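Local coordinates for protein malonate decarboxylase subunit alpha (Acinetobacter baumannii ATCC 17978, PDB 6MPR) that probably acts as the acyl-carrier-protein transferase subunit of malonate decarboxylase, the enzyme that converts malonate to acetate and carbon dioxide, at residues Asp60-Ala72 with Leu150-Ala162. Sequence-based numbering, arbitrary orientation. Where two conformers were deposited one is given.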
loop_
_atom_site.group_PDB
_atom_site.type_symbol
_atom_site.label_atom_id
_atom_site.label_comp_id
_atom_site.label_asym_id
_atom_site.label_seq_id
_atom_site.Cartn_x
_atom_site.Cartn_y
_atom_site.Cartn_z
ATOM N N ASP A 60 -22.653 12.008 9.547
ATOM C CA ASP A 60 -22.046 10.738 9.156
ATOM C C ASP A 60 -20.905 10.952 8.175
ATOM O O ASP A 60 -20.995 11.792 7.275
ATOM C CB ASP A 60 -23.081 9.834 8.487
ATOM C CG ASP A 60 -23.786 8.921 9.457
ATOM O OD1 ASP A 60 -23.403 8.888 10.644
ATOM O OD2 ASP A 60 -24.713 8.216 9.013
ATOM N N LYS A 61 -19.837 10.162 8.332
ATOM C CA LYS A 61 -18.870 9.957 7.255
ATOM C C LYS A 61 -19.465 8.989 6.235
ATOM O O LYS A 61 -19.735 7.831 6.560
ATOM C CB LYS A 61 -17.554 9.412 7.810
ATOM C CG LYS A 61 -16.849 10.368 8.760
ATOM C CD LYS A 61 -15.555 9.753 9.288
ATOM C CE LYS A 61 -14.897 10.631 10.346
ATOM N NZ LYS A 61 -15.805 10.903 11.494
ATOM N N VAL A 62 -19.651 9.452 5.004
ATOM C CA VAL A 62 -20.338 8.689 3.965
ATOM C C VAL A 62 -19.355 8.527 2.830
ATOM O O VAL A 62 -18.989 9.513 2.186
ATOM C CB VAL A 62 -21.610 9.402 3.479
ATOM C CG1 VAL A 62 -22.280 8.603 2.357
ATOM C CG2 VAL A 62 -22.566 9.617 4.669
ATOM N N VAL A 63 -18.920 7.293 2.592
ATOM C CA VAL A 63 -18.160 6.969 1.389
ATOM C C VAL A 63 -19.146 6.815 0.241
ATOM O O VAL A 63 -20.118 6.061 0.351
ATOM C CB VAL A 63 -17.357 5.678 1.596
ATOM C CG1 VAL A 63 -16.744 5.196 0.272
ATOM C CG2 VAL A 63 -16.257 5.892 2.654
ATOM N N LEU A 64 -18.886 7.502 -0.869
ATOM C CA LEU A 64 -19.762 7.473 -2.036
ATOM C C LEU A 64 -18.890 7.197 -3.247
ATOM O O LEU A 64 -17.912 7.919 -3.478
ATOM C CB LEU A 64 -20.515 8.800 -2.212
ATOM C CG LEU A 64 -21.323 8.982 -3.508
ATOM C CD1 LEU A 64 -22.376 7.902 -3.609
ATOM C CD2 LEU A 64 -21.981 10.360 -3.537
ATOM N N GLU A 65 -19.209 6.139 -3.988
ATOM C CA GLU A 65 -18.489 5.826 -5.220
ATOM C C GLU A 65 -19.066 6.635 -6.379
ATOM O O GLU A 65 -20.269 6.566 -6.639
ATOM C CB GLU A 65 -18.604 4.330 -5.526
ATOM C CG GLU A 65 -17.879 3.411 -4.538
ATOM C CD GLU A 65 -18.020 1.945 -4.917
ATOM O OE1 GLU A 65 -18.654 1.646 -5.947
ATOM O OE2 GLU A 65 -17.526 1.088 -4.169
ATOM N N GLY A 66 -18.236 7.438 -7.038
ATOM C CA GLY A 66 -16.966 7.869 -6.481
ATOM C C GLY A 66 -15.692 7.078 -6.750
ATOM O O GLY A 66 -14.627 7.451 -6.250
ATOM N N ASN A 67 -15.768 5.977 -7.490
ATOM C CA ASN A 67 -14.564 5.348 -8.020
ATOM C C ASN A 67 -14.009 6.213 -9.141
ATOM O O ASN A 67 -14.684 7.108 -9.655
ATOM C CB ASN A 67 -14.833 3.955 -8.606
ATOM C CG ASN A 67 -15.444 2.980 -7.628
ATOM O OD1 ASN A 67 -14.747 2.390 -6.802
ATOM N ND2 ASN A 67 -16.741 2.740 -7.769
ATOM N N ASN A 68 -12.788 5.915 -9.575
ATOM C CA ASN A 68 -12.264 6.669 -10.705
ATOM C C ASN A 68 -13.125 6.472 -11.949
ATOM O O ASN A 68 -13.341 7.426 -12.710
ATOM C CB ASN A 68 -10.819 6.298 -11.010
ATOM C CG ASN A 68 -10.238 7.154 -12.138
ATOM O OD1 ASN A 68 -9.811 8.292 -11.915
ATOM N ND2 ASN A 68 -10.257 6.624 -13.354
ATOM N N GLN A 69 -13.648 5.262 -12.164
ATOM C CA GLN A 69 -14.471 4.970 -13.333
ATOM C C GLN A 69 -15.918 4.684 -12.938
ATOM O O GLN A 69 -16.808 5.483 -13.239
ATOM C CB GLN A 69 -13.860 3.797 -14.109
ATOM C CG GLN A 69 -12.417 4.040 -14.548
ATOM C CD GLN A 69 -11.661 2.741 -14.771
ATOM O OE1 GLN A 69 -10.931 2.282 -13.889
ATOM N NE2 GLN A 69 -11.826 2.149 -15.940
ATOM N N LYS A 70 -16.182 3.566 -12.261
ATOM C CA LYS A 70 -17.548 3.198 -11.881
ATOM C C LYS A 70 -18.146 4.213 -10.915
ATOM O O LYS A 70 -17.516 4.566 -9.917
ATOM C CB LYS A 70 -17.535 1.809 -11.230
ATOM C CG LYS A 70 -18.817 1.428 -10.513
ATOM C CD LYS A 70 -18.723 -0.009 -10.006
ATOM C CE LYS A 70 -17.835 -0.122 -8.784
ATOM N NZ LYS A 70 -17.663 -1.547 -8.322
ATOM N N GLN A 71 -19.373 4.666 -11.202
ATOM C CA GLN A 71 -20.100 5.604 -10.348
ATOM C C GLN A 71 -21.397 4.965 -9.880
ATOM O O GLN A 71 -22.196 4.486 -10.699
ATOM C CB GLN A 71 -20.450 6.929 -11.057
ATOM C CG GLN A 71 -19.288 7.618 -11.782
ATOM C CD GLN A 71 -18.183 8.004 -10.823
ATOM O OE1 GLN A 71 -18.449 8.536 -9.731
ATOM N NE2 GLN A 71 -16.940 7.723 -11.206
ATOM N N ALA A 72 -21.619 4.986 -8.569
ATOM C CA ALA A 72 -22.913 4.592 -8.020
ATOM C C ALA A 72 -23.881 5.762 -8.214
ATOM O O ALA A 72 -24.306 6.442 -7.274
ATOM C CB ALA A 72 -22.768 4.209 -6.556
ATOM N N LEU A 150 -9.529 4.911 6.257
ATOM C CA LEU A 150 -10.803 4.301 6.622
ATOM C C LEU A 150 -10.709 3.337 7.806
ATOM O O LEU A 150 -11.758 2.934 8.323
ATOM C CB LEU A 150 -11.400 3.564 5.410
ATOM C CG LEU A 150 -11.611 4.394 4.139
ATOM C CD1 LEU A 150 -12.209 3.505 3.048
ATOM C CD2 LEU A 150 -12.502 5.598 4.391
ATOM N N VAL A 151 -9.512 2.928 8.233
ATOM C CA VAL A 151 -9.387 2.108 9.442
ATOM C C VAL A 151 -8.669 2.859 10.557
ATOM O O VAL A 151 -8.318 2.258 11.581
ATOM C CB VAL A 151 -8.720 0.746 9.162
ATOM C CG1 VAL A 151 -9.575 -0.075 8.151
ATOM C CG2 VAL A 151 -7.277 0.912 8.687
ATOM N N VAL A 152 -8.466 4.172 10.404
ATOM C CA VAL A 152 -7.732 4.938 11.410
ATOM C C VAL A 152 -8.577 6.122 11.866
ATOM O O VAL A 152 -9.220 6.058 12.920
ATOM C CB VAL A 152 -6.356 5.398 10.887
ATOM C CG1 VAL A 152 -5.649 6.265 11.954
ATOM C CG2 VAL A 152 -5.489 4.200 10.534
ATOM N N ASP A 153 -8.606 7.210 11.082
ATOM C CA ASP A 153 -9.286 8.431 11.512
ATOM C C ASP A 153 -10.409 8.880 10.584
ATOM O O ASP A 153 -10.995 9.941 10.830
ATOM C CB ASP A 153 -8.282 9.591 11.708
ATOM C CG ASP A 153 -7.405 9.834 10.490
ATOM O OD1 ASP A 153 -7.590 9.111 9.497
ATOM O OD2 ASP A 153 -6.525 10.741 10.541
ATOM N N LEU A 154 -10.719 8.120 9.533
ATOM C CA LEU A 154 -11.886 8.367 8.694
ATOM C C LEU A 154 -12.735 7.108 8.614
ATOM O O LEU A 154 -13.136 6.671 7.537
ATOM C CB LEU A 154 -11.484 8.809 7.283
ATOM C CG LEU A 154 -10.807 10.179 7.147
ATOM C CD1 LEU A 154 -10.433 10.503 5.695
ATOM C CD2 LEU A 154 -11.741 11.236 7.727
ATOM N N ILE A 155 -13.014 6.490 9.761
ATOM C CA ILE A 155 -13.739 5.218 9.745
ATOM C C ILE A 155 -15.155 5.507 9.262
ATOM O O ILE A 155 -15.850 6.348 9.855
ATOM C CB ILE A 155 -13.727 4.540 11.126
ATOM C CG1 ILE A 155 -12.287 4.242 11.556
ATOM C CG2 ILE A 155 -14.570 3.254 11.088
ATOM C CD1 ILE A 155 -12.164 3.660 12.987
ATOM N N PRO A 156 -15.615 4.868 8.188
ATOM C CA PRO A 156 -16.855 5.317 7.545
ATOM C C PRO A 156 -18.085 4.796 8.268
ATOM O O PRO A 156 -18.125 3.655 8.740
ATOM C CB PRO A 156 -16.748 4.739 6.127
ATOM C CG PRO A 156 -15.935 3.487 6.313
ATOM C CD PRO A 156 -14.933 3.815 7.413
ATOM N N ASN A 157 -19.092 5.661 8.366
ATOM C CA ASN A 157 -20.389 5.280 8.927
ATOM C C ASN A 157 -21.315 4.658 7.898
ATOM O O ASN A 157 -22.169 3.828 8.258
ATOM C CB ASN A 157 -21.092 6.499 9.523
ATOM C CG ASN A 157 -20.288 7.152 10.610
ATOM O OD1 ASN A 157 -19.827 8.283 10.465
ATOM N ND2 ASN A 157 -20.129 6.449 11.728
ATOM N N VAL A 158 -21.180 5.063 6.634
ATOM C CA VAL A 158 -22.032 4.622 5.536
ATOM C C VAL A 158 -21.143 4.464 4.310
ATOM O O VAL A 158 -20.261 5.292 4.059
ATOM C CB VAL A 158 -23.163 5.632 5.239
ATOM C CG1 VAL A 158 -24.021 5.162 4.051
ATOM C CG2 VAL A 158 -24.016 5.878 6.492
ATOM N N VAL A 159 -21.364 3.399 3.553
ATOM C CA VAL A 159 -20.711 3.225 2.260
ATOM C C VAL A 159 -21.782 2.999 1.201
ATOM O O VAL A 159 -22.632 2.112 1.351
ATOM C CB VAL A 159 -19.701 2.065 2.282
ATOM C CG1 VAL A 159 -19.062 1.902 0.914
ATOM C CG2 VAL A 159 -18.614 2.316 3.339
ATOM N N LEU A 160 -21.727 3.801 0.131
ATOM C CA LEU A 160 -22.663 3.759 -0.998
ATOM C C LEU A 160 -21.868 3.320 -2.223
ATOM O O LEU A 160 -21.039 4.079 -2.743
ATOM C CB LEU A 160 -23.308 5.127 -1.223
ATOM C CG LEU A 160 -24.009 5.765 -0.023
ATOM C CD1 LEU A 160 -24.517 7.172 -0.415
ATOM C CD2 LEU A 160 -25.150 4.865 0.444
ATOM N N SER A 161 -22.105 2.088 -2.677
ATOM C CA SER A 161 -21.272 1.456 -3.692
ATOM C C SER A 161 -22.143 0.891 -4.802
ATOM O O SER A 161 -23.371 0.887 -4.721
ATOM C CB SER A 161 -20.407 0.331 -3.094
ATOM O OG SER A 161 -19.449 0.840 -2.194
ATOM N N ALA A 162 -21.493 0.411 -5.864
ATOM C CA ALA A 162 -22.194 -0.133 -7.023
ATOM C C ALA A 162 -21.593 -1.454 -7.484
ATOM O O ALA A 162 -20.380 -1.669 -7.391
ATOM C CB ALA A 162 -22.158 0.850 -8.201
HETATM O O HOH W 1 -19.143 10.795 11.781
#
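Glu-65 reaches across to Ser-161 and Ala-162 just past the end of strand 61-64, which runs parallel to strand 158-162. The Glu-65 chain is extended beyond CG, and both carboxylate oxygens are met from above the plane: Ser-161 OG, in one of its two conformers, donates to Glu-65 OE2 at 2.8 Å, and Ala-162 N to OE1. Nearby, Lys-70 bends at chi3 (75°), bringing NZ to 2.9 Å from Ala-162 O; the same ammonium bonds Ser-177 O and Ser-181 OG.

On one face of the sheet lie Val-62, Leu-64, Val-158 and Leu-160; Leu-160 CD1 touches both Val-62 CG1 (3.8 Å) and Leu-64 CD1 (3.9 Å). On the other, Val-63 lies beside Val-159, while Val-63 CG2 meets Pro-156 CB at 3.7 Å.

At the opposite end, Asn-157 OD1 accepts from Lys-61 N at 2.8 Å on an in-plane lone pair, and Lys-61 O accepts from both Asn-157 N and Val-158 N. The Lys-61 aliphatic chain runs over the 153-155 backbone, CD 3.5 Å from Ile-155 O and CE against Leu-154 CD2; bent at chi4 (57°), it gives NZ a weak bond to a water that donates to Asn-157 OD1.

Backbone bonds Val-63 N to Val-158 O, Leu-160 N to Val-63 O and Glu-65 N to Leu-160 O thus join neighbouring strands of a parallel alpha/beta sheet, apolar packing closes both faces, and Ser-161 OG, Ala-162 N and Ser-181 OG hold the buried Glu-65 carboxylate.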